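Local atomic coordinates of glucose-1-phosphate uridylyltransferase (PDB entry 2UX8), a protein that probably catalyses the reaction of alpha-D-glucose 1-phosphate with UTP to give UDP-glucose and diphosphate, and is found here with glucose 1-phosphate bound. Residues C[94-97]-C[98-101]; C[242-245]-C[246-249]. All coordinates share one frame; numbering follows the deposited sequence.

Contact 1. Residues C[94-97]-C[98-101]; sequences SLDV and LDGT
A short 3-10 turn running straight into a type II beta turn joins Leu95 and Asp96 to Leu98 and Asp99, in the loop between helix 82-89 and strand 108-112. Two i to i+3 backbone hydrogen bonds define the first turn: Leu98 N donates to Leu95 O over 2.9 Å, and Asp99 N to Asp96 O with an N-H...O angle of 161°. In front of them Ser94 OG takes the N-H of Asp96 at 3.1 Å, an ST turn that leads the chain into the 3-10 turn.

The apolar side chains gather on one flank. Val97 holds CG1 between its own backbone N and carbonyl carbon (chi1 71°), which brings that methyl against Leu98 CD1 at 3.6 Å, the two side chains slanting across one another. Leu98 CD2 meets Leu95 CD2 more loosely, at 4.3 Å. Leu95 and Val97 also rest on Met88 of helix 82-89, while Val97 and Leu98 pack on Leu29 of a second subunit. Away from this flank, the carboxylates of Asp96 and Asp99 stand near each other, OD1 to OD1 4.5 Å, and their like charges probably oppose one another mildly at the exposed surface.

The second turn closes on Leu98 O, gripped by two donors from one residue: Thr101 N, and Thr101 OG1 at 2.6 Å. The hydroxyl approaches in the carbonyl plane, on a lone pair, and OG1 is also bonded to Lys33 of the second subunit. Gly100 has a positive phi of 97°, where a side chain would press on the preceding carbonyl oxygen. With Asp99 extended ahead of it, Leu98 to Thr101 have the geometry of a type II beta turn, in which glycine is common at the third position.

Contact 2. Residues C[242-245]-C[246-249]; sequences AMQR and MIGD
Met246 N reaches back to Met243 O over 2.8 Å, and Ile247 N makes a weak hydrogen bond to Gln244 O, so the backbone closes in i to i+3 steps, although Met246 N and Gln244 O are less surely placed. Across this bend, the side chains of Gln244 and Ile247 lie side by side and point the same way. The CD1 methyl of Ile247 sits by the amide of Gln244, 3.7 Å from NE2, but the Ile247 side chain is too close to Gln244 O in the model, and the fit is approximate. A bend at chi2 (-74°) turns the Gln244 amide alongside Ile247, and NE2 donates to the backbone oxygen of Leu197 on strand 191-198; the Leu197 side chain in turn carries Met243 and Ile247. The chain is here leaving helix 240-244 for the loop before strand 252-256, within the nucleotidyltransferase fold. Met246 CB lies 3.4 Å from Met243 O, and the rest of the Met246 side chain leads away to pack on Glu221 and Val222 of helix 221-228, the helix whose Ile225 and Leu226 meet Ala242. Met243 touches Tyr216, a glucose 1-phosphate-binding residue, and its side chain comes within about 6 Å of the bound sugar phosphate.

In the fold
Contacts 1 and 2 lie on opposite sides of the chain's centre, their own centres 42 Å apart and their nearest atoms about 27 Å apart. They come in series: the turns at 94-101 close well before helix 240-244 begins. Contact 1 lies in the connection leading to strand 108-112, and contact 2 spans the end of helix 240-244 and the loop leading to strand 252-256, both strands of the same mixed sheet of the nucleotidyltransferase fold. Contact 1 is remote from the ligand-binding residues and faces a second subunit of the tetramer, whereas contact 2 touches no other chain and reaches the sugar-phosphate site through Met243 and Tyr216. Contact 1 thus belongs to the region between subunits, contact 2 to the surroundings of the ligand pocket.

Contact 1. Residues C[94-97]-C[98-101]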
loop_
_atom_site.group_PDB
_atom_site.type_symbol
_atom_site.label_atom_id
_atom_site.label_comp_id
_atom_site.label_asym_id
_atom_site.label_seq_id
_atom_site.Cartn_x
_atom_site.Cartn_y
_atom_site.Cartn_z
ATOM N N SER C 94 -23.880 6.739 -13.316
ATOM C CA SER C 94 -22.961 7.189 -14.361
ATOM C C SER C 94 -21.541 7.437 -13.867
ATOM O O SER C 94 -21.330 7.947 -12.768
ATOM C CB SER C 94 -23.472 8.480 -15.013
ATOM O OG SER C 94 -22.513 8.996 -15.927
ATOM N N LEU C 95 -20.572 7.095 -14.710
ATOM C CA LEU C 95 -19.161 7.273 -14.386
ATOM C C LEU C 95 -18.680 8.669 -14.749
ATOM O O LEU C 95 -17.492 8.963 -14.640
ATOM C CB LEU C 95 -18.294 6.276 -15.156
ATOM C CG LEU C 95 -18.438 4.772 -14.914
ATOM C CD1 LEU C 95 -17.407 4.056 -15.747
ATOM C CD2 LEU C 95 -18.251 4.432 -13.441
ATOM N N ASP C 96 -19.590 9.522 -15.199
ATOM C CA ASP C 96 -19.224 10.881 -15.586
ATOM C C ASP C 96 -18.560 11.630 -14.441
ATOM O O ASP C 96 -17.710 12.496 -14.652
ATOM C CB ASP C 96 -20.459 11.661 -16.040
ATOM C CG ASP C 96 -20.920 11.265 -17.425
ATOM O OD1 ASP C 96 -20.324 10.331 -18.002
ATOM O OD2 ASP C 96 -21.879 11.887 -17.936
ATOM N N VAL C 97 -18.953 11.284 -13.223
ATOM C CA VAL C 97 -18.428 11.934 -12.037
ATOM C C VAL C 97 -16.921 11.725 -11.896
ATOM O O VAL C 97 -16.249 12.435 -11.145
ATOM C CB VAL C 97 -19.158 11.409 -10.787
ATOM C CG1 VAL C 97 -18.750 9.983 -10.498
ATOM C CG2 VAL C 97 -18.872 12.288 -9.618
ATOM N N LEU C 98 -16.392 10.758 -12.639
ATOM C CA LEU C 98 -14.971 10.428 -12.607
ATOM C C LEU C 98 -14.217 10.994 -13.809
ATOM O O LEU C 98 -13.017 10.774 -13.962
ATOM C CB LEU C 98 -14.801 8.894 -12.573
ATOM C CG LEU C 98 -14.646 8.116 -11.258
ATOM C CD1 LEU C 98 -15.328 8.797 -10.130
ATOM C CD2 LEU C 98 -15.216 6.755 -11.415
ATOM N N ASP C 99 -14.930 11.710 -14.670
ATOM C CA ASP C 99 -14.337 12.291 -15.869
ATOM C C ASP C 99 -13.151 13.165 -15.533
ATOM O O ASP C 99 -13.285 14.127 -14.792
ATOM C CB ASP C 99 -15.374 13.138 -16.600
ATOM C CG ASP C 99 -16.047 12.393 -17.731
ATOM O OD1 ASP C 99 -15.943 11.146 -17.810
ATOM O OD2 ASP C 99 -16.696 13.074 -18.548
ATOM N N GLY C 100 -11.988 12.845 -16.084
ATOM C CA GLY C 100 -10.821 13.658 -15.806
ATOM C C GLY C 100 -9.935 13.100 -14.708
ATOM O O GLY C 100 -8.867 13.643 -14.425
ATOM N N THR C 101 -10.371 12.015 -14.080
ATOM C CA THR C 101 -9.575 11.416 -13.024
ATOM C C THR C 101 -8.611 10.420 -13.616
ATOM O O THR C 101 -7.721 9.932 -12.933
ATOM C CB THR C 101 -10.420 10.664 -11.989
ATOM O OG1 THR C 101 -11.151 9.618 -12.631
ATOM C CG2 THR C 101 -11.374 11.597 -11.302
#

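Contact 2. Residues C[242-245]-C[246-249]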
loop_
_atom_site.group_PDB
_atom_site.type_symbol
_atom_site.label_atom_id
_atom_site.label_comp_id
_atom_site.label_asym_id
_atom_site.label_seq_id
_atom_site.Cartn_x
_atom_site.Cartn_y
_atom_site.Cartn_z
ATOM N N ALA C 242 18.167 29.367 -8.996
ATOM C CA ALA C 242 18.499 28.869 -10.320
ATOM C C ALA C 242 17.815 29.695 -11.361
ATOM O O ALA C 242 18.378 29.940 -12.420
ATOM C CB ALA C 242 18.118 27.402 -10.469
ATOM N N MET C 243 16.596 30.126 -11.064
ATOM C CA MET C 243 15.867 30.976 -11.991
ATOM C C MET C 243 16.634 32.287 -12.128
ATOM O O MET C 243 16.724 32.865 -13.204
ATOM C CB MET C 243 14.473 31.251 -11.464
ATOM C CG MET C 243 13.693 29.997 -11.232
ATOM S SD MET C 243 11.992 30.359 -10.897
ATOM C CE MET C 243 12.049 30.525 -9.105
ATOM N N GLN C 244 17.166 32.734 -10.997
ATOM C CA GLN C 244 17.984 33.932 -10.867
ATOM C C GLN C 244 19.005 33.981 -11.992
ATOM O O GLN C 244 19.049 34.920 -12.790
ATOM C CB GLN C 244 18.733 33.838 -9.541
ATOM C CG GLN C 244 18.304 34.803 -8.482
ATOM C CD GLN C 244 18.787 36.187 -8.784
ATOM O OE1 GLN C 244 19.857 36.354 -9.356
ATOM N NE2 GLN C 244 18.017 37.194 -8.393
ATOM N N ARG C 245 19.829 32.943 -12.038
ATOM C CA ARG C 245 20.890 32.842 -13.025
ATOM C C ARG C 245 20.414 32.943 -14.446
ATOM O O ARG C 245 21.204 32.835 -15.377
ATOM C CB ARG C 245 21.673 31.541 -12.841
ATOM C CG ARG C 245 22.849 31.669 -11.904
ATOM C CD ARG C 245 24.084 31.110 -12.550
ATOM N NE ARG C 245 24.421 29.814 -11.990
ATOM C CZ ARG C 245 24.724 28.750 -12.719
ATOM N NH1 ARG C 245 24.724 28.836 -14.041
ATOM N NH2 ARG C 245 25.035 27.607 -12.124
ATOM N N MET C 246 19.117 33.143 -14.621
ATOM C CA MET C 246 18.589 33.257 -15.961
ATOM C C MET C 246 17.755 34.483 -16.189
ATOM O O MET C 246 16.755 34.452 -16.902
ATOM C CB MET C 246 17.823 32.001 -16.346
ATOM C CG MET C 246 18.731 30.803 -16.499
ATOM S SD MET C 246 18.067 29.497 -17.518
ATOM C CE MET C 246 16.441 30.055 -17.778
ATOM N N ILE C 247 18.179 35.575 -15.570
ATOM C CA ILE C 247 17.499 36.843 -15.750
ATOM C C ILE C 247 18.083 37.559 -16.969
ATOM O O ILE C 247 17.357 38.084 -17.809
ATOM C CB ILE C 247 17.700 37.767 -14.535
ATOM C CG1 ILE C 247 17.207 37.093 -13.263
ATOM C CG2 ILE C 247 16.931 39.057 -14.724
ATOM C CD1 ILE C 247 17.589 37.829 -12.004
ATOM N N GLY C 248 19.403 37.562 -17.063
ATOM C CA GLY C 248 20.059 38.273 -18.135
ATOM C C GLY C 248 19.984 37.712 -19.529
ATOM O O GLY C 248 20.349 38.404 -20.458
ATOM N N ASP C 249 19.544 36.484 -19.732
ATOM C CA ASP C 249 19.530 36.068 -21.112
ATOM C C ASP C 249 18.288 35.407 -21.660
ATOM O O ASP C 249 18.283 34.923 -22.786
ATOM C CB ASP C 249 20.803 35.281 -21.448
ATOM C CG ASP C 249 20.751 33.860 -21.019
ATOM O OD1 ASP C 249 19.817 33.161 -21.442
ATOM O OD2 ASP C 249 21.662 33.440 -20.280
#